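Long-range contacts in Non-structural protein 2 (PDB 2GU0), which probably acts in replication and packaging of the rotavirus genome, as an octamer with RNA-binding, NTPase and RNA triphosphatase activities: residues 167-172 and 183-188; 115-120 and 153-158. All blocks are in the same frame, centred on the assembly; numbering follows the deposited sequence.

From the N terminus, the chain first reaches interaction 2 at the end of helix 108-119, in the region of the N-terminal family. After a loop of 32 residues, which contains helix 129-139, segment 153-158 comes back beside helix 108-119 and closes the loop. The chain then enters the five-stranded antiparallel sheet of the C-terminal region through strand 157-160. Interaction 1 follows, where segments 167-172 and 183-188 pair, with ten residues between them. The two closures are in series and neither nests in nor crosses the other. Interaction 2 joins the helix to the loop leading into the sheet. That loop also touches interaction 1, which lies within the sheet, through Glu-153 on Lys-185.

Interaction 1 of 2, residues 167-172 and 183-188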
loop_
_atom_site.group_PDB
_atom_site.type_symbol
_atom_site.label_atom_id
_atom_site.label_comp_id
_atom_site.label_asym_id
_atom_site.label_seq_id
_atom_site.Cartn_x
_atom_site.Cartn_y
_atom_site.Cartn_z
ATOM N N THR A 167 12.780 -34.059 -11.898
ATOM C CA THR A 167 12.022 -32.977 -11.278
ATOM C C THR A 167 12.645 -32.571 -9.957
ATOM O O THR A 167 13.150 -33.413 -9.225
ATOM C CB THR A 167 10.585 -33.404 -11.020
ATOM O OG1 THR A 167 10.587 -34.701 -10.419
ATOM C CG2 THR A 167 9.794 -33.437 -12.327
ATOM N N LYS A 168 12.611 -31.282 -9.645
ATOM C CA LYS A 168 13.205 -30.809 -8.402
ATOM C C LYS A 168 12.300 -30.918 -7.174
ATOM O O LYS A 168 11.178 -30.427 -7.171
ATOM C CB LYS A 168 13.682 -29.363 -8.567
ATOM C CG LYS A 168 13.954 -28.660 -7.256
ATOM C CD LYS A 168 14.554 -27.292 -7.480
ATOM C CE LYS A 168 16.043 -27.383 -7.717
ATOM N NZ LYS A 168 16.726 -27.975 -6.527
ATOM N N LEU A 169 12.808 -31.575 -6.137
ATOM C CA LEU A 169 12.088 -31.750 -4.881
ATOM C C LEU A 169 12.645 -30.714 -3.918
ATOM O O LEU A 169 13.736 -30.874 -3.349
ATOM C CB LEU A 169 12.290 -33.169 -4.338
ATOM C CG LEU A 169 11.599 -34.215 -5.218
ATOM C CD1 LEU A 169 11.875 -35.629 -4.747
ATOM C CD2 LEU A 169 10.119 -33.933 -5.200
ATOM N N ASP A 170 11.886 -29.637 -3.766
ATOM C CA ASP A 170 12.276 -28.535 -2.915
ATOM C C ASP A 170 11.269 -28.419 -1.797
ATOM O O ASP A 170 10.159 -27.941 -1.999
ATOM C CB ASP A 170 12.293 -27.240 -3.720
ATOM C CG ASP A 170 13.004 -26.122 -3.003
ATOM O OD1 ASP A 170 12.907 -24.968 -3.477
ATOM O OD2 ASP A 170 13.667 -26.396 -1.974
ATOM N N TYR A 171 11.669 -28.855 -0.614
ATOM C CA TYR A 171 10.800 -28.823 0.540
ATOM C C TYR A 171 11.044 -27.564 1.338
ATOM O O TYR A 171 10.210 -27.154 2.137
ATOM C CB TYR A 171 11.066 -30.064 1.385
ATOM C CG TYR A 171 10.806 -31.339 0.617
ATOM C CD1 TYR A 171 11.754 -32.353 0.551
ATOM C CD2 TYR A 171 9.607 -31.518 -0.065
ATOM C CE1 TYR A 171 11.504 -33.520 -0.183
ATOM C CE2 TYR A 171 9.345 -32.670 -0.795
ATOM C CZ TYR A 171 10.290 -33.666 -0.852
ATOM O OH TYR A 171 10.004 -34.805 -1.565
ATOM N N SER A 172 12.188 -26.938 1.096
ATOM C CA SER A 172 12.573 -25.729 1.805
ATOM C C SER A 172 11.461 -24.693 1.972
ATOM O O SER A 172 11.460 -23.953 2.955
ATOM C CB SER A 172 13.765 -25.077 1.107
ATOM O OG SER A 172 13.338 -24.309 -0.003
ATOM N N GLU A 183 17.214 -32.495 -3.041
ATOM C CA GLU A 183 16.968 -33.689 -3.834
ATOM C C GLU A 183 16.256 -33.428 -5.151
ATOM O O GLU A 183 15.687 -32.366 -5.357
ATOM C CB GLU A 183 16.114 -34.674 -3.037
ATOM C CG GLU A 183 16.569 -34.918 -1.620
ATOM C CD GLU A 183 15.619 -35.830 -0.871
ATOM O OE1 GLU A 183 14.468 -35.418 -0.657
ATOM O OE2 GLU A 183 16.008 -36.956 -0.500
ATOM N N TYR A 184 16.302 -34.420 -6.033
ATOM C CA TYR A 184 15.614 -34.384 -7.319
ATOM C C TYR A 184 15.038 -35.779 -7.491
ATOM O O TYR A 184 15.450 -36.713 -6.798
ATOM C CB TYR A 184 16.571 -34.103 -8.477
ATOM C CG TYR A 184 17.275 -32.782 -8.388
ATOM C CD1 TYR A 184 18.347 -32.612 -7.517
ATOM C CD2 TYR A 184 16.886 -31.702 -9.176
ATOM C CE1 TYR A 184 19.023 -31.403 -7.436
ATOM C CE2 TYR A 184 17.554 -30.490 -9.104
ATOM C CZ TYR A 184 18.622 -30.351 -8.229
ATOM O OH TYR A 184 19.316 -29.175 -8.131
ATOM N N LYS A 185 14.088 -35.933 -8.404
ATOM C CA LYS A 185 13.500 -37.245 -8.629
ATOM C C LYS A 185 13.477 -37.633 -10.107
ATOM O O LYS A 185 13.085 -36.842 -10.968
ATOM C CB LYS A 185 12.082 -37.301 -8.059
ATOM C CG LYS A 185 11.480 -38.701 -8.089
ATOM C CD LYS A 185 10.051 -38.760 -7.553
ATOM C CE LYS A 185 9.991 -38.562 -6.054
ATOM N NZ LYS A 185 8.610 -38.760 -5.546
ATOM N N ILE A 186 13.908 -38.860 -10.387
ATOM C CA ILE A 186 13.935 -39.407 -11.740
ATOM C C ILE A 186 12.762 -40.367 -11.873
ATOM O O ILE A 186 12.619 -41.278 -11.073
ATOM C CB ILE A 186 15.202 -40.225 -11.964
ATOM C CG1 ILE A 186 16.433 -39.400 -11.610
ATOM C CG2 ILE A 186 15.266 -40.694 -13.392
ATOM C CD1 ILE A 186 17.701 -40.217 -11.653
ATOM N N THR A 187 11.918 -40.180 -12.871
ATOM C CA THR A 187 10.787 -41.087 -13.050
ATOM C C THR A 187 10.704 -41.425 -14.517
ATOM O O THR A 187 10.979 -40.572 -15.342
ATOM C CB THR A 187 9.445 -40.435 -12.618
ATOM O OG1 THR A 187 9.169 -39.304 -13.450
ATOM C CG2 THR A 187 9.512 -39.974 -11.187
ATOM N N ILE A 188 10.349 -42.662 -14.854
ATOM C CA ILE A 188 10.221 -43.044 -16.265
ATOM C C ILE A 188 8.886 -42.526 -16.795
ATOM O O ILE A 188 7.902 -42.445 -16.053
ATOM C CB ILE A 188 10.277 -44.578 -16.462
ATOM C CG1 ILE A 188 9.278 -45.265 -15.525
ATOM C CG2 ILE A 188 11.690 -45.078 -16.244
ATOM C CD1 ILE A 188 9.392 -46.777 -15.494
#
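Lys-168 and Tyr-184 form a non-hydrogen-bonded pair of an antiparallel ladder. CG of Lys-168 stands anti to the backbone N (chi1 164°), and the chain bends at its last two torsions. Lys-168 CB lies 4.0 Å from Tyr-184 CD2. Further out, Lys-168 CE comes 3.7 Å from Tyr-184 CE2. At the tip, Lys-168 NZ gives a weak hydrogen bond to Tyr-184 OH at 3.3 Å. The Tyr-184 ring also meets Phe-210 and Phe-213 edge to face.

The two strands, 164-170 and 182-188, form a beta hairpin inside the antiparallel sheet of the C-terminal, HIT-like region. Thr-167 with Lys-185, and Leu-169 with Glu-183, are its hydrogen-bonded pairs. Lys-185 N donates to Thr-167 O at 2.8 Å. Leu-169 N reaches Glu-183 O at 3.1 Å.

On the sheet face opposite Lys-168, Leu-169 CD1 touches both CB and CE of Lys-185, a predicted ATP-binding residue. Lys-185 NZ makes salt bridges to Glu-153 and Glu-147. Glu-183 OE1 sits at the edge of the Tyr-171 ring, 3.6 Å from Tyr-171 CE1, with the carboxylate turned 65° from the ring. The same oxygen forms a salt bridge with Arg-224, also predicted to bind ATP.

Interaction 2 of 2, residues 115-120 and 153-158; sequences LCRIKD and ESNDIV
Arg-117 NE and Asn-155 ND2 share one acceptor, OD2 of Asp-123, by a salt bridge and a hydrogen bond. Arg-117 NE and Asn-155 ND2, both donors, lie 3.1 Å apart and do not bond to each other. The shared acceptor probably accounts for their closeness.

CB of Arg-117 is directed from the helix toward segment 153-158. The chain bends at chi3 (58°), the torsion that places NE. CD of Arg-117 passes 3.8 Å from the backbone O of Glu-153. Beyond it, NH1 donates to the backbone oxygens of Thr-152 and Pro-150, so the arginine also binds the chain just before this segment.

The Asn-155 amide crosses the aliphatic part of Arg-117 obliquely. Asn-155 OD1 lies 3.3 Å from Asp-120 OD2, a meeting of two acceptors with no bond between them. Asp-120 OD1 takes the backbone N-H of Asn-122, and OD2 has a long, weak ion pair with Lys-25 of a neighbouring subunit, whose Tyr-49 packs on both Asp-120 and Asn-155.

The contact is a helix-to-loop junction between the N- and C-terminal regions of the chain, built on a buried arginine and placed where the loop enters strand 157-160, an edge strand of the HIT-like sheet within this chain.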
loop_
_atom_site.group_PDB
_atom_site.type_symbol
_atom_site.label_atom_id
_atom_site.label_comp_id
_atom_site.label_asym_id
_atom_site.label_seq_id
_atom_site.Cartn_x
_atom_site.Cartn_y
_atom_site.Cartn_z
ATOM N N LEU A 115 -0.359 -30.830 -4.408
ATOM C CA LEU A 115 -1.247 -29.668 -4.299
ATOM C C LEU A 115 -0.833 -28.564 -5.266
ATOM O O LEU A 115 -1.681 -27.924 -5.886
ATOM C CB LEU A 115 -1.234 -29.080 -2.889
ATOM C CG LEU A 115 -1.984 -29.779 -1.760
ATOM C CD1 LEU A 115 -1.792 -28.974 -0.481
ATOM C CD2 LEU A 115 -3.454 -29.901 -2.112
ATOM N N CYS A 116 0.472 -28.334 -5.382
ATOM C CA CYS A 116 0.981 -27.314 -6.285
ATOM C C CYS A 116 0.729 -27.728 -7.718
ATOM O O CYS A 116 0.330 -26.911 -8.539
ATOM C CB CYS A 116 2.479 -27.094 -6.058
ATOM S SG CYS A 116 2.856 -26.378 -4.422
ATOM N N ARG A 117 0.953 -28.998 -8.027
ATOM C CA ARG A 117 0.721 -29.463 -9.389
ATOM C C ARG A 117 -0.743 -29.269 -9.716
ATOM O O ARG A 117 -1.092 -28.790 -10.786
ATOM C CB ARG A 117 1.066 -30.952 -9.555
ATOM C CG ARG A 117 2.548 -31.294 -9.606
ATOM C CD ARG A 117 2.744 -32.709 -10.119
ATOM N NE ARG A 117 2.158 -32.858 -11.444
ATOM C CZ ARG A 117 1.902 -34.018 -12.038
ATOM N NH1 ARG A 117 2.179 -35.164 -11.434
ATOM N NH2 ARG A 117 1.348 -34.029 -13.241
ATOM N N ILE A 118 -1.602 -29.625 -8.773
ATOM C CA ILE A 118 -3.029 -29.512 -8.991
ATOM C C ILE A 118 -3.578 -28.090 -9.152
ATOM O O ILE A 118 -4.447 -27.870 -10.004
ATOM C CB ILE A 118 -3.800 -30.239 -7.894
ATOM C CG1 ILE A 118 -3.346 -31.696 -7.825
ATOM C CG2 ILE A 118 -5.266 -30.207 -8.205
ATOM C CD1 ILE A 118 -3.825 -32.427 -6.600
ATOM N N LYS A 119 -3.103 -27.120 -8.371
ATOM C CA LYS A 119 -3.636 -25.773 -8.538
ATOM C C LYS A 119 -3.002 -25.075 -9.733
ATOM O O LYS A 119 -3.346 -23.934 -10.054
ATOM C CB LYS A 119 -3.453 -24.927 -7.278
ATOM C CG LYS A 119 -2.028 -24.597 -6.956
ATOM C CD LYS A 119 -1.928 -23.487 -5.922
ATOM C CE LYS A 119 -2.441 -22.167 -6.477
ATOM N NZ LYS A 119 -2.078 -21.026 -5.590
ATOM N N ASP A 120 -2.081 -25.765 -10.399
ATOM C CA ASP A 120 -1.414 -25.212 -11.581
ATOM C C ASP A 120 -2.293 -25.481 -12.805
ATOM O O ASP A 120 -2.488 -26.632 -13.210
ATOM C CB ASP A 120 -0.052 -25.869 -11.783
ATOM C CG ASP A 120 0.784 -25.146 -12.805
ATOM O OD1 ASP A 120 0.192 -24.507 -13.697
ATOM O OD2 ASP A 120 2.032 -25.223 -12.719
ATOM N N GLU A 153 5.375 -36.345 -7.784
ATOM C CA GLU A 153 4.959 -35.326 -6.846
ATOM C C GLU A 153 5.295 -33.908 -7.304
ATOM O O GLU A 153 4.672 -32.966 -6.844
ATOM C CB GLU A 153 5.605 -35.568 -5.476
ATOM C CG GLU A 153 7.122 -35.496 -5.471
ATOM C CD GLU A 153 7.718 -35.574 -4.069
ATOM O OE1 GLU A 153 7.601 -34.589 -3.305
ATOM O OE2 GLU A 153 8.307 -36.626 -3.736
ATOM N N SER A 154 6.245 -33.741 -8.216
ATOM C CA SER A 154 6.624 -32.392 -8.618
ATOM C C SER A 154 6.676 -32.008 -10.107
ATOM O O SER A 154 7.072 -32.799 -10.962
ATOM C CB SER A 154 7.968 -32.052 -7.951
ATOM O OG SER A 154 8.599 -30.927 -8.533
ATOM N N ASN A 155 6.287 -30.756 -10.357
ATOM C CA ASN A 155 6.242 -30.071 -11.659
ATOM C C ASN A 155 7.595 -29.619 -12.148
ATOM O O ASN A 155 7.914 -29.719 -13.330
ATOM C CB ASN A 155 5.438 -28.774 -11.555
ATOM C CG ASN A 155 3.986 -28.983 -11.738
ATOM O OD1 ASN A 155 3.199 -28.070 -11.567
ATOM N ND2 ASN A 155 3.607 -30.199 -12.104
ATOM N N ASP A 156 8.351 -29.049 -11.224
ATOM C CA ASP A 156 9.644 -28.484 -11.519
ATOM C C ASP A 156 10.526 -29.375 -12.389
ATOM O O ASP A 156 11.408 -30.082 -11.892
ATOM C CB ASP A 156 10.322 -28.133 -10.199
ATOM C CG ASP A 156 11.196 -26.931 -10.311
ATOM O OD1 ASP A 156 11.034 -26.190 -11.286
ATOM O OD2 ASP A 156 12.039 -26.714 -9.429
ATOM N N ILE A 157 10.300 -29.321 -13.700
ATOM C CA ILE A 157 11.069 -30.144 -14.627
ATOM C C ILE A 157 12.424 -29.563 -14.984
ATOM O O ILE A 157 12.521 -28.542 -15.665
ATOM C CB ILE A 157 10.291 -30.399 -15.913
ATOM C CG1 ILE A 157 9.078 -31.260 -15.594
ATOM C CG2 ILE A 157 11.189 -31.079 -16.935
ATOM C CD1 ILE A 157 8.256 -31.621 -16.800
ATOM N N VAL A 158 13.473 -30.246 -14.548
ATOM C CA VAL A 158 14.839 -29.805 -14.787
ATOM C C VAL A 158 15.528 -30.518 -15.952
ATOM O O VAL A 158 16.593 -30.096 -16.411
ATOM C CB VAL A 158 15.655 -29.959 -13.490
ATOM C CG1 VAL A 158 17.100 -29.566 -13.716
ATOM C CG2 VAL A 158 15.039 -29.084 -12.418
#